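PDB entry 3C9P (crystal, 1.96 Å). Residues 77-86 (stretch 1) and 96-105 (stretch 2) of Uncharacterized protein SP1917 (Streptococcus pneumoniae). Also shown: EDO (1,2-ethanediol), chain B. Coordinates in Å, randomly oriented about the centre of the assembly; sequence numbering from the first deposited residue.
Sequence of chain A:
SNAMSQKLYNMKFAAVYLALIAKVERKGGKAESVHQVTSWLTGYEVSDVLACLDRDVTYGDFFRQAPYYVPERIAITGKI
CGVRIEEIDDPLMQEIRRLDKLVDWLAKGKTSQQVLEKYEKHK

Stretch 1 77-86: TGKICGVRIE
Stretch 2 (96-105) IRRLDKLVDW

A short β-hairpin packs against one side of an α-helix through a mainly apolar contact, pinned by a single hydrogen bond from a lysine side chain to the hairpin backbone, with 485 Å² buried in total.

Residues 96-105 are helical throughout, with phi/psi near -63/-41 and i to i+4 bonds such as Lys-101 N to Arg-97 O (3.0 Å). In the other stretch, strands 79-80 and 83-84 are joined by a type I' turn from Ile-80 to Val-83. Its inner residues, Cys-81 (47/32) and Gly-82 (91/-7), have positive phi. Ile-80 and Val-83 bond reciprocally, N to O at 3.1 Å and O to N at 3.0 Å, and Ile-85 N reaches Gly-78 O at 2.9 Å. Gly-78 N also donates to Glu-86 OE1 (2.9 Å). At Gly-78 (107/-168) a CB would press on the preceding carbonyl and lie 3.5 Å from Lys-101 CE, so glycine suits both the backbone and the contact. A 3-10 segment begins at Ile-85.

The closest CA pairs, Ile-80 CA to Lys-101 CA at 6.1 Å and Ile-85 CA to Arg-97 CA at 6.4 Å, show that the register runs in opposite senses: going up the sequence from Ile-80 to Ile-85 matches going down the helix from Lys-101 to Arg-97. Ile-80 (chi1 t, chi2 p) points toward the helix. Its CG2 lies 3.6 Å from Arg-97 O, its CG1 4.0 Å from Asp-100 CB, and its CD1 3.7 Å from Asp-104 OD2, so this one side chain spans two helical turns. Ile-85 (m, t) also points toward the helix, placing CD1 3.7 Å from Lys-101 CB and CG2 3.7 Å from Arg-98 CG. The Ile-85 pairs, and Ile-80 CG1 to Asp-100 CB, are carbon-carbon van der Waals contacts; Arg-97 O and Asp-104 OD2 are oxygens that the Ile-80 methyls merely adjoin.

Lys-101 leaves the helix sideways with chi angles t, p, t, t. Its methylenes pack beside the isoleucines while NZ donates to Lys-79 O at 3.0 Å, giving the ammonium a carbonyl partner; CE passes 3.5 Å from Thr-77 O.

At the turn, Cys-81 (chi1 m) points toward the helix. Its CB sits over one face of the Arg-97 guanidinium, 3.6 Å from NE, and its SG is 3.7 Å from Asp-100 OD2. Arg-97 (m, m, t, chi4 -121°) is held by a salt bridge within the helix, NH1 to Asp-100 OD2 at 2.9 Å, with Asp-100 at chi1 m. A 1,2-ethanediol, probably from the crystallisation liquor, lies at the guanidinium edge with C1 3.2 Å from Arg-97 NH1; its O2 makes a weak hydrogen bond to Asp-100 OD1 (3.4 Å).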

# COMPACT_ATOMS: atom_id res chain seq x y z
N THR A 77 -4.05 -5.78 10.45
CA THR A 77 -3.36 -5.65 11.74
C THR A 77 -2.04 -6.45 11.69
O THR A 77 -1.77 -7.16 10.72
CB THR A 77 -4.23 -6.14 12.91
OG1 THR A 77 -4.59 -7.51 12.67
CG2 THR A 77 -5.51 -5.30 13.03
N GLY A 78 -1.21 -6.33 12.73
CA GLY A 78 0.03 -7.10 12.80
C GLY A 78 1.25 -6.23 12.56
O GLY A 78 1.15 -5.00 12.53
N LYS A 79 2.39 -6.87 12.36
CA LYS A 79 3.68 -6.20 12.31
C LYS A 79 4.14 -6.02 10.88
O LYS A 79 3.91 -6.88 10.04
CB LYS A 79 4.74 -7.01 13.05
CG LYS A 79 4.56 -7.15 14.56
CD LYS A 79 4.77 -5.84 15.26
CE LYS A 79 6.10 -5.79 15.99
NZ LYS A 79 5.99 -4.82 17.13
N ILE A 80 4.81 -4.90 10.63
CA ILE A 80 5.45 -4.65 9.35
C ILE A 80 6.48 -3.56 9.59
O ILE A 80 6.29 -2.72 10.47
CB ILE A 80 4.40 -4.27 8.23
CG1 ILE A 80 4.92 -4.60 6.82
CG2 ILE A 80 3.92 -2.81 8.36
CD1 ILE A 80 5.21 -6.10 6.58
N CYS A 81 7.58 -3.61 8.85
CA CYS A 81 8.66 -2.62 8.98
C CYS A 81 9.05 -2.38 10.45
O CYS A 81 9.42 -1.26 10.81
CB CYS A 81 8.27 -1.29 8.32
SG CYS A 81 7.65 -1.42 6.60
N GLY A 82 8.93 -3.41 11.28
CA GLY A 82 9.32 -3.36 12.70
C GLY A 82 8.28 -2.94 13.76
O GLY A 82 8.56 -3.01 14.97
N VAL A 83 7.09 -2.50 13.32
CA VAL A 83 6.12 -1.89 14.23
C VAL A 83 4.71 -2.47 14.09
O VAL A 83 4.36 -3.06 13.05
CB VAL A 83 6.04 -0.33 14.08
CG1 VAL A 83 7.37 0.34 14.51
CG2 VAL A 83 5.68 0.07 12.64
N ARG A 84 3.90 -2.30 15.13
CA ARG A 84 2.53 -2.80 15.10
C ARG A 84 1.61 -1.79 14.42
O ARG A 84 1.45 -0.67 14.91
CB ARG A 84 2.06 -3.11 16.52
CG ARG A 84 0.87 -3.98 16.54
CD ARG A 84 0.66 -4.65 17.90
NE ARG A 84 1.60 -5.73 18.17
CZ ARG A 84 1.61 -6.92 17.57
NH1 ARG A 84 0.74 -7.21 16.61
NH2 ARG A 84 2.52 -7.83 17.93
N ILE A 85 0.97 -2.21 13.32
CA ILE A 85 0.25 -1.29 12.43
C ILE A 85 -0.88 -0.60 13.16
O ILE A 85 -1.01 0.63 13.12
CB ILE A 85 -0.28 -2.03 11.19
CG1 ILE A 85 0.87 -2.42 10.25
CG2 ILE A 85 -1.31 -1.19 10.41
CD1 ILE A 85 0.54 -3.68 9.40
N GLU A 86 -1.67 -1.39 13.88
CA GLU A 86 -2.81 -0.88 14.63
C GLU A 86 -2.43 0.08 15.79
O GLU A 86 -3.29 0.80 16.30
CB GLU A 86 -3.69 -2.02 15.15
CG GLU A 86 -2.97 -2.92 16.16
CD GLU A 86 -2.30 -4.14 15.51
OE1 GLU A 86 -1.87 -4.06 14.34
OE2 GLU A 86 -2.19 -5.18 16.18
N ILE A 96 0.02 4.06 5.15
CA ILE A 96 1.21 3.67 4.39
C ILE A 96 1.64 2.26 4.81
O ILE A 96 1.96 1.42 3.96
CB ILE A 96 2.36 4.69 4.59
CG1 ILE A 96 2.06 5.97 3.78
CG2 ILE A 96 3.75 4.08 4.26
CD1 ILE A 96 3.04 7.19 4.02
N ARG A 97 1.66 2.01 6.11
CA ARG A 97 2.08 0.72 6.63
C ARG A 97 1.04 -0.36 6.32
O ARG A 97 1.41 -1.51 6.14
CB ARG A 97 2.39 0.77 8.12
CG ARG A 97 3.65 1.60 8.46
CD ARG A 97 4.89 0.94 7.83
NE ARG A 97 6.12 1.62 8.24
CZ ARG A 97 6.99 2.18 7.41
NH1 ARG A 97 6.79 2.18 6.11
NH2 ARG A 97 8.09 2.75 7.89
N ARG A 98 -0.23 0.01 6.24
CA ARG A 98 -1.24 -0.98 5.80
C ARG A 98 -0.97 -1.41 4.35
O ARG A 98 -1.05 -2.61 4.04
CB ARG A 98 -2.67 -0.44 5.94
CG ARG A 98 -3.15 -0.34 7.37
CD ARG A 98 -4.48 0.37 7.45
NE ARG A 98 -4.97 0.36 8.83
CZ ARG A 98 -5.65 1.33 9.43
NH1 ARG A 98 -5.93 2.46 8.81
NH2 ARG A 98 -6.04 1.15 10.69
N LEU A 99 -0.62 -0.46 3.48
CA LEU A 99 -0.18 -0.88 2.12
C LEU A 99 1.06 -1.80 2.15
O LEU A 99 1.13 -2.82 1.42
CB LEU A 99 0.03 0.30 1.16
CG LEU A 99 0.41 -0.13 -0.27
CD1 LEU A 99 -0.68 -0.98 -0.91
CD2 LEU A 99 0.75 1.09 -1.15
N ASP A 100 2.03 -1.47 2.99
CA ASP A 100 3.23 -2.31 3.11
C ASP A 100 2.87 -3.74 3.49
O ASP A 100 3.51 -4.68 3.00
CB ASP A 100 4.23 -1.78 4.12
CG ASP A 100 4.95 -0.50 3.63
OD1 ASP A 100 5.28 -0.35 2.44
OD2 ASP A 100 5.20 0.36 4.49
N LYS A 101 1.89 -3.90 4.39
CA LYS A 101 1.41 -5.22 4.81
C LYS A 101 0.78 -5.97 3.63
O LYS A 101 1.06 -7.16 3.43
CB LYS A 101 0.41 -5.10 5.99
CG LYS A 101 -0.03 -6.42 6.61
CD LYS A 101 1.15 -7.15 7.24
CE LYS A 101 0.70 -8.02 8.40
NZ LYS A 101 1.90 -8.76 8.90
N LEU A 102 -0.05 -5.28 2.84
CA LEU A 102 -0.69 -5.92 1.68
C LEU A 102 0.35 -6.39 0.66
O LEU A 102 0.23 -7.47 0.09
CB LEU A 102 -1.72 -4.99 1.00
CG LEU A 102 -2.86 -4.45 1.89
CD1 LEU A 102 -3.76 -3.41 1.14
CD2 LEU A 102 -3.71 -5.62 2.40
N VAL A 103 1.38 -5.57 0.46
CA VAL A 103 2.45 -5.85 -0.47
C VAL A 103 3.31 -6.98 0.09
O VAL A 103 3.81 -7.81 -0.66
CB VAL A 103 3.31 -4.59 -0.76
CG1 VAL A 103 4.51 -4.95 -1.58
CG2 VAL A 103 2.47 -3.59 -1.56
N ASP A 104 3.48 -7.01 1.41
CA ASP A 104 4.20 -8.15 2.02
C ASP A 104 3.51 -9.48 1.71
O ASP A 104 4.19 -10.45 1.35
CB ASP A 104 4.39 -7.96 3.51
CG ASP A 104 5.51 -8.85 4.06
OD1 ASP A 104 6.60 -8.94 3.44
OD2 ASP A 104 5.28 -9.45 5.12
N TRP A 105 2.18 -9.53 1.80
CA TRP A 105 1.45 -10.73 1.37
C TRP A 105 1.77 -11.11 -0.08
O TRP A 105 1.97 -12.27 -0.37
CB TRP A 105 -0.07 -10.61 1.54
CG TRP A 105 -0.54 -10.66 2.97
CD1 TRP A 105 -1.16 -9.63 3.66
CD2 TRP A 105 -0.45 -11.76 3.88
NE1 TRP A 105 -1.45 -10.04 4.94
CE2 TRP A 105 -1.02 -11.34 5.11
CE3 TRP A 105 0.07 -13.06 3.78
CZ2 TRP A 105 -1.09 -12.17 6.23
CZ3 TRP A 105 0.01 -13.91 4.92
CH2 TRP A 105 -0.58 -13.45 6.13
C1 EDO B . 7.20 2.41 2.98
O1 EDO B . 8.21 1.40 3.04
C2 EDO B . 6.95 2.73 1.51
O2 EDO B . 7.45 1.66 0.72